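Local coordinates for conserved hypothetical protein (Pyrococcus furiosus, PDB 1Y81), which is of unknown function but has a Rossmann-like CoA-binding domain and holds a molecule of coenzyme A, at residues Lys16-Gly21 with Asp71-Val76. Residues are numbered along the deposited sequence; the frame is centred on the assembly and turned at random.
Sequences KIALVG and DVIVFV. With COA (coenzyme A), chain C.
I17 and V74 meet on one face of a parallel sheet, CG2 of I17 lying 3.7 Å from CG2 of V74, while V72 stands alongside I17, its CG1 3.6 Å from I17 CG1. V72 CG1 sits between its own backbone N and carbonyl carbon (chi1 62°), which turns it to that isoleucine. CD1 of L19 reaches across to V74 CG1, the two side chains crossing at a slant. Aliphatic residues suit this buried face, bringing no polar side-chain atoms to satisfy; helix 29-39 packs over I17 and L19, and W98 lies against V72 and V74. On the other face V20 and I73 pack tightly, their CG2 methyls 3.5 Å apart. V20 CB lies over one face of the F75 ring, out toward its rim; A18, with a lone methyl, takes up little room beside I73. Four backbone hydrogen bonds join the segments: A18 N to V72 O, V74 N to A18 O, V20 N to V74 O and V76 N to V20 O. At the start, D71 N donates to K16 O, and D71 OD2 accepts K16 N (3.0 Å) from well above the carboxylate plane while also taking R15 N. G21 adopts a positive phi (98°) suited to glycine, and its bare CA comes 3.2 Å from ribose O4B of coenzyme A. Strand 16-20 between 43-47 and 72-75, with glycine directly after it at the ribose, is as expected for a Rossmann-like CoA-binding domain.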
ATOM      1  N   LYS A  16       3.125  11.478  -0.315  1.00 33.14           N
ATOM      2  CA  LYS A  16       3.365  10.506  -1.381  1.00 30.80           C
ATOM      3  C   LYS A  16       3.050   9.101  -0.859  1.00 28.59           C
ATOM      4  O   LYS A  16       3.704   8.603   0.054  1.00 28.10           O
ATOM      5  CB  LYS A  16       4.816  10.593  -1.841  1.00 31.55           C
ATOM      6  CG  LYS A  16       5.107   9.925  -3.164  1.00 32.71           C
ATOM      7  CD  LYS A  16       6.530  10.254  -3.616  1.00 33.20           C
ATOM      8  CE  LYS A  16       6.860   9.598  -4.950  1.00 34.24           C
ATOM      9  NZ  LYS A  16       8.212   9.990  -5.478  1.00 32.82           N
ATOM     10  N   ILE A  17       2.039   8.480  -1.454  1.00 27.93           N
ATOM     11  CA  ILE A  17       1.474   7.236  -0.946  1.00 25.56           C
ATOM     12  C   ILE A  17       1.584   6.143  -2.012  1.00 21.91           C
ATOM     13  O   ILE A  17       1.109   6.337  -3.135  1.00 25.43           O
ATOM     14  CB  ILE A  17      -0.037   7.438  -0.589  1.00 24.38           C
ATOM     15  CG1 ILE A  17      -0.206   8.506   0.522  1.00 24.47           C
ATOM     16  CG2 ILE A  17      -0.718   6.075  -0.251  1.00 24.62           C
ATOM     17  CD1 ILE A  17      -1.645   8.879   0.831  1.00 25.60           C
ATOM     18  N   ALA A  18       2.205   5.019  -1.672  1.00 17.93           N
ATOM     19  CA  ALA A  18       2.150   3.826  -2.551  1.00 17.41           C
ATOM     20  C   ALA A  18       0.948   2.950  -2.183  1.00 18.93           C
ATOM     21  O   ALA A  18       0.614   2.813  -1.005  1.00 21.79           O
ATOM     22  CB  ALA A  18       3.407   3.031  -2.487  1.00 18.97           C
ATOM     23  N   LEU A  19       0.316   2.355  -3.193  1.00 14.78           N
ATOM     24  CA  LEU A  19      -0.913   1.579  -2.959  1.00 14.94           C
ATOM     25  C   LEU A  19      -0.767   0.149  -3.480  1.00 16.49           C
ATOM     26  O   LEU A  19      -0.923  -0.111  -4.696  1.00 14.08           O
ATOM     27  CB  LEU A  19      -2.131   2.286  -3.593  1.00 14.75           C
ATOM     28  CG  LEU A  19      -3.485   1.590  -3.398  1.00 14.82           C
ATOM     29  CD1 LEU A  19      -3.829   1.414  -1.874  1.00 15.49           C
ATOM     30  CD2 LEU A  19      -4.609   2.327  -4.161  1.00 17.64           C
ATOM     31  N   VAL A  20      -0.477  -0.770  -2.558  1.00 15.39           N
ATOM     32  CA  VAL A  20      -0.257  -2.177  -2.882  1.00 13.39           C
ATOM     33  C   VAL A  20      -1.642  -2.835  -3.029  1.00 15.82           C
ATOM     34  O   VAL A  20      -2.416  -2.856  -2.080  1.00 15.81           O
ATOM     35  CB  VAL A  20       0.587  -2.910  -1.800  1.00 13.73           C
ATOM     36  CG1 VAL A  20       0.610  -4.447  -2.059  1.00 13.50           C
ATOM     37  CG2 VAL A  20       2.030  -2.341  -1.735  1.00 15.94           C
ATOM     38  N   GLY A  21      -1.930  -3.355  -4.230  1.00 14.77           N
ATOM     39  CA  GLY A  21      -3.260  -3.863  -4.552  1.00 14.43           C
ATOM     40  C   GLY A  21      -4.125  -2.878  -5.313  1.00 14.47           C
ATOM     41  O   GLY A  21      -5.315  -3.143  -5.537  1.00 14.00           O
ATOM     42  N   ASP A  71       6.024   8.197   1.432  1.00 28.01           N
ATOM     43  CA  ASP A  71       5.762   8.448   2.864  1.00 30.62           C
ATOM     44  C   ASP A  71       5.163   7.240   3.590  1.00 31.46           C
ATOM     45  O   ASP A  71       5.511   6.958   4.735  1.00 32.68           O
ATOM     46  CB  ASP A  71       4.836   9.657   3.045  1.00 33.10           C
ATOM     47  CG  ASP A  71       5.462  10.950   2.567  1.00 35.61           C
ATOM     48  OD1 ASP A  71       6.709  11.066   2.610  1.00 38.19           O
ATOM     49  OD2 ASP A  71       4.710  11.854   2.159  1.00 35.08           O
ATOM     50  N   VAL A  72       4.254   6.546   2.911  1.00 26.80           N
ATOM     51  CA  VAL A  72       3.519   5.442   3.499  1.00 23.48           C
ATOM     52  C   VAL A  72       3.223   4.431   2.392  1.00 20.13           C
ATOM     53  O   VAL A  72       3.041   4.816   1.252  1.00 19.24           O
ATOM     54  CB  VAL A  72       2.187   5.932   4.188  1.00 24.18           C
ATOM     55  CG1 VAL A  72       1.230   6.562   3.188  1.00 26.14           C
ATOM     56  CG2 VAL A  72       1.493   4.804   4.952  1.00 24.47           C
ATOM     57  N   ILE A  73       3.201   3.152   2.741  1.00 19.34           N
ATOM     58  CA  ILE A  73       2.695   2.134   1.816  1.00 17.76           C
ATOM     59  C   ILE A  73       1.372   1.616   2.365  1.00 19.11           C
ATOM     60  O   ILE A  73       1.331   1.096   3.494  1.00 19.61           O
ATOM     61  CB  ILE A  73       3.704   0.991   1.598  1.00 19.22           C
ATOM     62  CG1 ILE A  73       5.011   1.556   1.006  1.00 20.24           C
ATOM     63  CG2 ILE A  73       3.128  -0.055   0.630  1.00 19.71           C
ATOM     64  CD1 ILE A  73       6.097   0.543   0.868  1.00 24.11           C
ATOM     65  N   VAL A  74       0.296   1.797   1.582  1.00 16.75           N
ATOM     66  CA  VAL A  74      -1.053   1.338   1.951  1.00 16.31           C
ATOM     67  C   VAL A  74      -1.323  -0.054   1.306  1.00 16.56           C
ATOM     68  O   VAL A  74      -1.131  -0.238   0.099  1.00 16.67           O
ATOM     69  CB  VAL A  74      -2.169   2.404   1.568  1.00 16.40           C
ATOM     70  CG1 VAL A  74      -3.606   1.860   1.811  1.00 18.57           C
ATOM     71  CG2 VAL A  74      -1.968   3.740   2.333  1.00 16.97           C
ATOM     72  N   PHE A  75      -1.751  -1.024   2.124  1.00 16.22           N
ATOM     73  CA  PHE A  75      -1.979  -2.399   1.660  1.00 17.40           C
ATOM     74  C   PHE A  75      -3.469  -2.703   1.551  1.00 17.52           C
ATOM     75  O   PHE A  75      -4.215  -2.558   2.538  1.00 17.30           O
ATOM     76  CB  PHE A  75      -1.373  -3.423   2.627  1.00 15.42           C
ATOM     77  CG  PHE A  75       0.132  -3.446   2.646  1.00 15.17           C
ATOM     78  CD1 PHE A  75       0.821  -4.556   2.158  1.00 17.56           C
ATOM     79  CD2 PHE A  75       0.857  -2.356   3.158  1.00 17.09           C
ATOM     80  CE1 PHE A  75       2.227  -4.582   2.180  1.00 19.60           C
ATOM     81  CE2 PHE A  75       2.261  -2.371   3.168  1.00 18.04           C
ATOM     82  CZ  PHE A  75       2.933  -3.481   2.693  1.00 17.81           C
ATOM     83  N   VAL A  76      -3.901  -3.115   0.363  1.00 14.91           N
ATOM     84  CA  VAL A  76      -5.269  -3.597   0.176  1.00 16.82           C
ATOM     85  C   VAL A  76      -5.265  -4.980  -0.559  1.00 17.11           C
ATOM     86  O   VAL A  76      -6.018  -5.221  -1.529  1.00 19.83           O
ATOM     87  CB  VAL A  76      -6.154  -2.500  -0.481  1.00 19.63           C
ATOM     88  CG1 VAL A  76      -5.754  -2.267  -1.931  1.00 19.75           C
ATOM     89  CG2 VAL A  76      -7.658  -2.826  -0.356  1.00 17.92           C
TER
HETATM   90  N1A COA C 201       1.377  -6.909  -5.231  1.00 18.32           N
HETATM   91  C2A COA C 201       0.441  -5.974  -5.594  1.00 17.31           C
HETATM   92  N3A COA C 201      -0.863  -6.348  -5.808  1.00 14.96           N
HETATM   93  C4A COA C 201      -1.218  -7.656  -5.701  1.00 15.94           C
HETATM   94  C5A COA C 201      -0.290  -8.629  -5.340  1.00 17.29           C
HETATM   95  C6A COA C 201       1.024  -8.250  -5.101  1.00 19.66           C
HETATM   96  N6A COA C 201       1.929  -9.157  -4.765  1.00 19.49           N
HETATM   97  N7A COA C 201      -0.936  -9.821  -5.285  1.00 18.08           N
HETATM   98  C8A COA C 201      -2.240  -9.611  -5.596  1.00 17.54           C
HETATM   99  N9A COA C 201      -2.419  -8.281  -5.859  1.00 16.98           N
HETATM  100  C1B COA C 201      -3.654  -7.584  -6.280  1.00 16.79           C
HETATM  101  C2B COA C 201      -4.709  -8.530  -6.854  1.00 17.03           C
HETATM  102  O2B COA C 201      -4.349  -9.101  -8.137  1.00 18.72           O
HETATM  103  C3B COA C 201      -5.902  -7.566  -6.842  1.00 16.95           C
HETATM  104  O3B COA C 201      -5.926  -6.699  -7.960  1.00 18.74           O
HETATM  105  P3B COA C 201      -6.684  -7.121  -9.337  1.00 25.34           P
HETATM  106  O7A COA C 201      -5.812  -6.816 -10.520  1.00 29.01           O
HETATM  107  O8A COA C 201      -7.943  -6.329  -9.373  1.00 29.16           O
HETATM  108  O9A COA C 201      -6.868  -8.608  -9.332  1.00 31.38           O
HETATM  109  C4B COA C 201      -5.675  -6.687  -5.605  1.00 17.71           C
HETATM  110  O4B COA C 201      -4.294  -6.856  -5.248  1.00 18.31           O
HETATM  111  C5B COA C 201      -6.591  -7.055  -4.421  1.00 16.03           C
HETATM  112  O5B COA C 201      -6.389  -8.421  -4.126  1.00 18.50           O
HETATM  113  P1A COA C 201      -7.624  -9.453  -4.070  1.00 21.62           P
HETATM  114  O1A COA C 201      -7.102 -10.863  -3.940  1.00 21.13           O
HETATM  115  O2A COA C 201      -8.541  -9.215  -5.249  1.00 21.65           O
HETATM  116  O3A COA C 201      -8.288  -9.005  -2.673  1.00 21.33           O
HETATM  117  P2A COA C 201      -9.735  -8.333  -2.503  1.00 23.41           P
HETATM  118  O4A COA C 201     -10.807  -9.322  -2.882  1.00 26.80           O
HETATM  119  O5A COA C 201      -9.920  -7.035  -3.201  1.00 22.45           O
HETATM  120  O6A COA C 201      -9.784  -8.049  -0.931  1.00 22.76           O
HETATM  121  CBP COA C 201      -8.902  -7.377   1.204  1.00 20.65           C
HETATM  122  CCP COA C 201      -8.885  -7.138  -0.323  1.00 21.85           C
HETATM  123  CDP COA C 201      -7.902  -6.392   1.825  1.00 22.95           C
HETATM  124  CEP COA C 201      -8.424  -8.795   1.508  1.00 23.80           C
HETATM  125  CAP COA C 201     -10.328  -7.195   1.771  1.00 19.81           C
HETATM  126  OAP COA C 201     -10.363  -7.524   3.150  1.00 18.61           O
HETATM  127  C9P COA C 201     -10.688  -5.751   1.560  1.00 22.34           C
HETATM  128  O9P COA C 201     -11.374  -5.400   0.400  1.00 22.58           O
HETATM  129  N8P COA C 201     -10.266  -4.888   2.494  1.00 24.98           N
HETATM  130  C7P COA C 201     -10.417  -3.440   2.439  1.00 22.28           C
HETATM  131  C6P COA C 201     -11.758  -2.944   2.823  1.00 21.93           C
HETATM  132  C5P COA C 201     -11.716  -1.443   2.799  1.00 21.76           C
HETATM  133  O5P COA C 201     -10.779  -0.796   2.274  1.00 21.22           O
HETATM  134  N4P COA C 201     -12.776  -0.936   3.372  1.00 20.58           N
HETATM  135  C3P COA C 201     -13.074   0.450   3.533  1.00 18.71           C
HETATM  136  C2P COA C 201     -13.338   0.760   5.007  1.00 20.15           C
HETATM  137  S1P COA C 201     -11.834   0.491   6.003  1.00 20.50           S